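Local coordinates for terminase large subunit (PDB 5M1P), which packages viral DNA into empty capsids as an ATP-driven motor and cuts the phage genome with its RNase H-like nuclease domain, at residues 125-135 with 179-189. Numbering follows the deposited sequence.
Sequences KEQLISNLALL and VMSLALAYSQY
Asn-131 ND2 sits between the two helices, giving a weak, bent hydrogen bond to Tyr-186 O (3.0 Å, 128° at the hydrogen) and another to a water. That water donates to two carbonyls, its oxygen lying 2.8 Å from both Leu-128 O and Ala-183 O, and so ties both backbones together. In this RNase H-like nuclease domain, the helical segments 125-135 and 179-186 cross at 79°, their axes 8.6 Å apart at closest approach. Ala-183 suits the crossing because its lone methyl lets the backbones close in, its CB lying 4.1 Å from Leu-128 CB. Leu-132 enters knob-into-hole among Val-179, Leu-182, Ala-183 and Tyr-186; with CG anti to the backbone N (chi1 177°), CD2 lies over the Ala-183 backbone while Leu-132 CD1 meets the Tyr-186 ring obliquely, 3.7 Å from Tyr-186 CD2. The Tyr-186 hydroxyl hydrogen-bonds beyond the contact with Gly-60 O and Ala-142 N. Met-180's flexible, unbranched chain, bent at chi2 and chi3, brings SD against Ile-129 CD1 and Lys-125 CE, and also packs on Asp-42, a ligand of the bound calcium. Helix 177-186 thus joins helix 122-137 to strand 37-42, which carries Asp-42. Beside the water site, Leu-128 CD2 presses against Ser-187 CB at 3.6 Å, while Ser-187 OG donates back to Leu-184 O.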
# COMPACT_ATOMS: atom_id res chain seq x y z
N LYS A 125 -4.44 -7.60 9.86
CA LYS A 125 -4.66 -7.57 8.42
C LYS A 125 -6.14 -7.35 8.11
O LYS A 125 -6.47 -6.56 7.23
CB LYS A 125 -4.17 -8.87 7.78
CG LYS A 125 -4.31 -8.93 6.27
CD LYS A 125 -3.54 -10.11 5.70
CE LYS A 125 -2.05 -9.80 5.58
NZ LYS A 125 -1.27 -10.96 5.10
N GLU A 126 -7.02 -8.03 8.84
CA GLU A 126 -8.46 -7.92 8.58
C GLU A 126 -9.00 -6.53 8.88
O GLU A 126 -9.85 -6.03 8.15
CB GLU A 126 -9.22 -9.02 9.32
CG GLU A 126 -9.05 -10.38 8.67
CD GLU A 126 -9.12 -11.56 9.63
OE1 GLU A 126 -9.78 -11.47 10.69
OE2 GLU A 126 -8.50 -12.59 9.31
N GLN A 127 -8.46 -5.88 9.90
CA GLN A 127 -8.85 -4.52 10.24
C GLN A 127 -8.46 -3.52 9.14
O GLN A 127 -9.25 -2.68 8.72
CB GLN A 127 -8.22 -4.12 11.57
CG GLN A 127 -8.81 -2.88 12.19
CD GLN A 127 -8.53 -2.79 13.67
OE1 GLN A 127 -9.40 -2.43 14.46
NE2 GLN A 127 -7.31 -3.14 14.07
N LEU A 128 -7.22 -3.65 8.66
CA LEU A 128 -6.71 -2.86 7.54
C LEU A 128 -7.51 -3.07 6.26
O LEU A 128 -7.94 -2.11 5.60
CB LEU A 128 -5.24 -3.20 7.27
CG LEU A 128 -4.23 -2.68 8.28
CD1 LEU A 128 -2.87 -3.32 8.06
CD2 LEU A 128 -4.13 -1.17 8.19
N ILE A 129 -7.73 -4.32 5.91
CA ILE A 129 -8.44 -4.65 4.68
C ILE A 129 -9.92 -4.27 4.73
O ILE A 129 -10.45 -3.72 3.76
CB ILE A 129 -8.27 -6.14 4.33
CG1 ILE A 129 -6.81 -6.46 3.99
CG2 ILE A 129 -9.22 -6.55 3.21
CD1 ILE A 129 -6.25 -5.81 2.73
N SER A 130 -10.58 -4.55 5.85
CA SER A 130 -11.99 -4.18 5.99
C SER A 130 -12.17 -2.66 5.89
O SER A 130 -13.11 -2.20 5.26
CB SER A 130 -12.59 -4.71 7.29
OG SER A 130 -11.96 -4.16 8.43
N ASN A 131 -11.24 -1.89 6.45
CA ASN A 131 -11.28 -0.45 6.31
C ASN A 131 -11.17 -0.05 4.83
O ASN A 131 -11.95 0.77 4.36
CB ASN A 131 -10.17 0.19 7.13
CG ASN A 131 -10.19 1.70 7.02
OD1 ASN A 131 -11.14 2.34 7.46
ND2 ASN A 131 -9.15 2.27 6.42
N LEU A 132 -10.20 -0.61 4.12
CA LEU A 132 -10.03 -0.30 2.71
C LEU A 132 -11.27 -0.68 1.91
O LEU A 132 -11.74 0.09 1.06
CB LEU A 132 -8.78 -0.99 2.14
CG LEU A 132 -8.49 -0.82 0.65
CD1 LEU A 132 -8.25 0.63 0.31
CD2 LEU A 132 -7.29 -1.64 0.22
N ALA A 133 -11.81 -1.87 2.18
CA ALA A 133 -12.99 -2.35 1.46
C ALA A 133 -14.21 -1.47 1.67
O ALA A 133 -14.96 -1.21 0.73
CB ALA A 133 -13.33 -3.76 1.90
N LEU A 134 -14.41 -1.01 2.90
CA LEU A 134 -15.55 -0.14 3.22
C LEU A 134 -15.42 1.21 2.53
O LEU A 134 -16.38 1.70 1.93
CB LEU A 134 -15.68 0.06 4.73
CG LEU A 134 -16.80 1.00 5.20
CD1 LEU A 134 -18.16 0.47 4.78
CD2 LEU A 134 -16.73 1.20 6.70
N LEU A 135 -14.25 1.83 2.64
CA LEU A 135 -13.99 3.09 1.94
C LEU A 135 -14.18 2.93 0.43
O LEU A 135 -14.67 3.83 -0.25
CB LEU A 135 -12.57 3.57 2.22
CG LEU A 135 -12.33 4.11 3.62
CD1 LEU A 135 -10.84 4.25 3.89
CD2 LEU A 135 -13.04 5.44 3.84
N VAL A 179 -2.06 -4.46 -2.60
CA VAL A 179 -3.24 -4.46 -1.73
C VAL A 179 -2.87 -3.94 -0.34
O VAL A 179 -3.53 -3.06 0.21
CB VAL A 179 -3.88 -5.87 -1.63
CG1 VAL A 179 -5.06 -5.85 -0.67
CG2 VAL A 179 -4.33 -6.35 -3.01
N MET A 180 -1.80 -4.50 0.21
CA MET A 180 -1.38 -4.15 1.54
C MET A 180 -0.86 -2.71 1.64
O MET A 180 -1.19 -2.02 2.60
CB MET A 180 -0.34 -5.15 2.07
CG MET A 180 -0.91 -6.55 2.32
SD MET A 180 -2.47 -6.60 3.23
CE MET A 180 -2.08 -5.68 4.71
N SER A 181 -0.09 -2.27 0.65
CA SER A 181 0.38 -0.88 0.62
C SER A 181 -0.80 0.10 0.59
O SER A 181 -0.81 1.07 1.34
CB SER A 181 1.29 -0.68 -0.58
OG SER A 181 1.66 0.68 -0.72
N LEU A 182 -1.78 -0.18 -0.25
CA LEU A 182 -2.99 0.64 -0.29
C LEU A 182 -3.74 0.64 1.04
O LEU A 182 -4.19 1.67 1.50
CB LEU A 182 -3.92 0.20 -1.42
CG LEU A 182 -3.42 0.44 -2.84
CD1 LEU A 182 -4.33 -0.29 -3.81
CD2 LEU A 182 -3.32 1.92 -3.19
N ALA A 183 -3.86 -0.53 1.66
CA ALA A 183 -4.55 -0.64 2.94
C ALA A 183 -3.81 0.14 4.04
O ALA A 183 -4.44 0.80 4.87
CB ALA A 183 -4.71 -2.09 3.34
N LEU A 184 -2.48 0.06 4.04
CA LEU A 184 -1.66 0.84 4.98
C LEU A 184 -1.89 2.33 4.81
O LEU A 184 -2.06 3.04 5.79
CB LEU A 184 -0.19 0.49 4.82
CG LEU A 184 0.18 -0.91 5.33
CD1 LEU A 184 1.50 -1.35 4.73
CD2 LEU A 184 0.25 -0.95 6.86
N ALA A 185 -1.93 2.81 3.56
CA ALA A 185 -2.20 4.23 3.30
C ALA A 185 -3.57 4.64 3.80
O ALA A 185 -3.71 5.60 4.56
CB ALA A 185 -2.05 4.53 1.82
N TYR A 186 -4.58 3.90 3.35
CA TYR A 186 -5.97 4.23 3.68
C TYR A 186 -6.35 4.02 5.13
O TYR A 186 -7.39 4.53 5.57
CB TYR A 186 -6.94 3.50 2.74
CG TYR A 186 -7.10 4.22 1.41
CD1 TYR A 186 -7.93 5.33 1.30
CD2 TYR A 186 -6.37 3.83 0.28
CE1 TYR A 186 -8.06 6.01 0.09
CE2 TYR A 186 -6.50 4.49 -0.93
CZ TYR A 186 -7.34 5.59 -1.02
OH TYR A 186 -7.44 6.23 -2.24
N SER A 187 -5.52 3.32 5.91
CA SER A 187 -5.72 3.24 7.36
C SER A 187 -5.73 4.61 8.03
O SER A 187 -6.24 4.75 9.14
CB SER A 187 -4.63 2.38 8.02
OG SER A 187 -3.39 3.08 8.06
N GLN A 188 -5.15 5.61 7.37
CA GLN A 188 -5.05 6.97 7.89
C GLN A 188 -6.16 7.89 7.41
O GLN A 188 -6.24 9.02 7.88
CB GLN A 188 -3.73 7.57 7.45
CG GLN A 188 -2.52 6.71 7.73
CD GLN A 188 -2.30 6.48 9.21
OE1 GLN A 188 -1.99 7.43 9.94
NE2 GLN A 188 -2.47 5.25 9.67
N TYR A 189 -6.98 7.44 6.48
CA TYR A 189 -7.94 8.33 5.82
C TYR A 189 -9.23 8.40 6.61
O TYR A 189 -9.80 7.38 6.97
CB TYR A 189 -8.18 7.87 4.39
CG TYR A 189 -9.08 8.80 3.62
CD1 TYR A 189 -8.72 10.13 3.39
CD2 TYR A 189 -10.30 8.36 3.11
CE1 TYR A 189 -9.55 10.99 2.68
CE2 TYR A 189 -11.14 9.22 2.40
CZ TYR A 189 -10.76 10.53 2.19
OH TYR A 189 -11.58 11.38 1.49
O HOH W 1 -7.15 0.56 5.43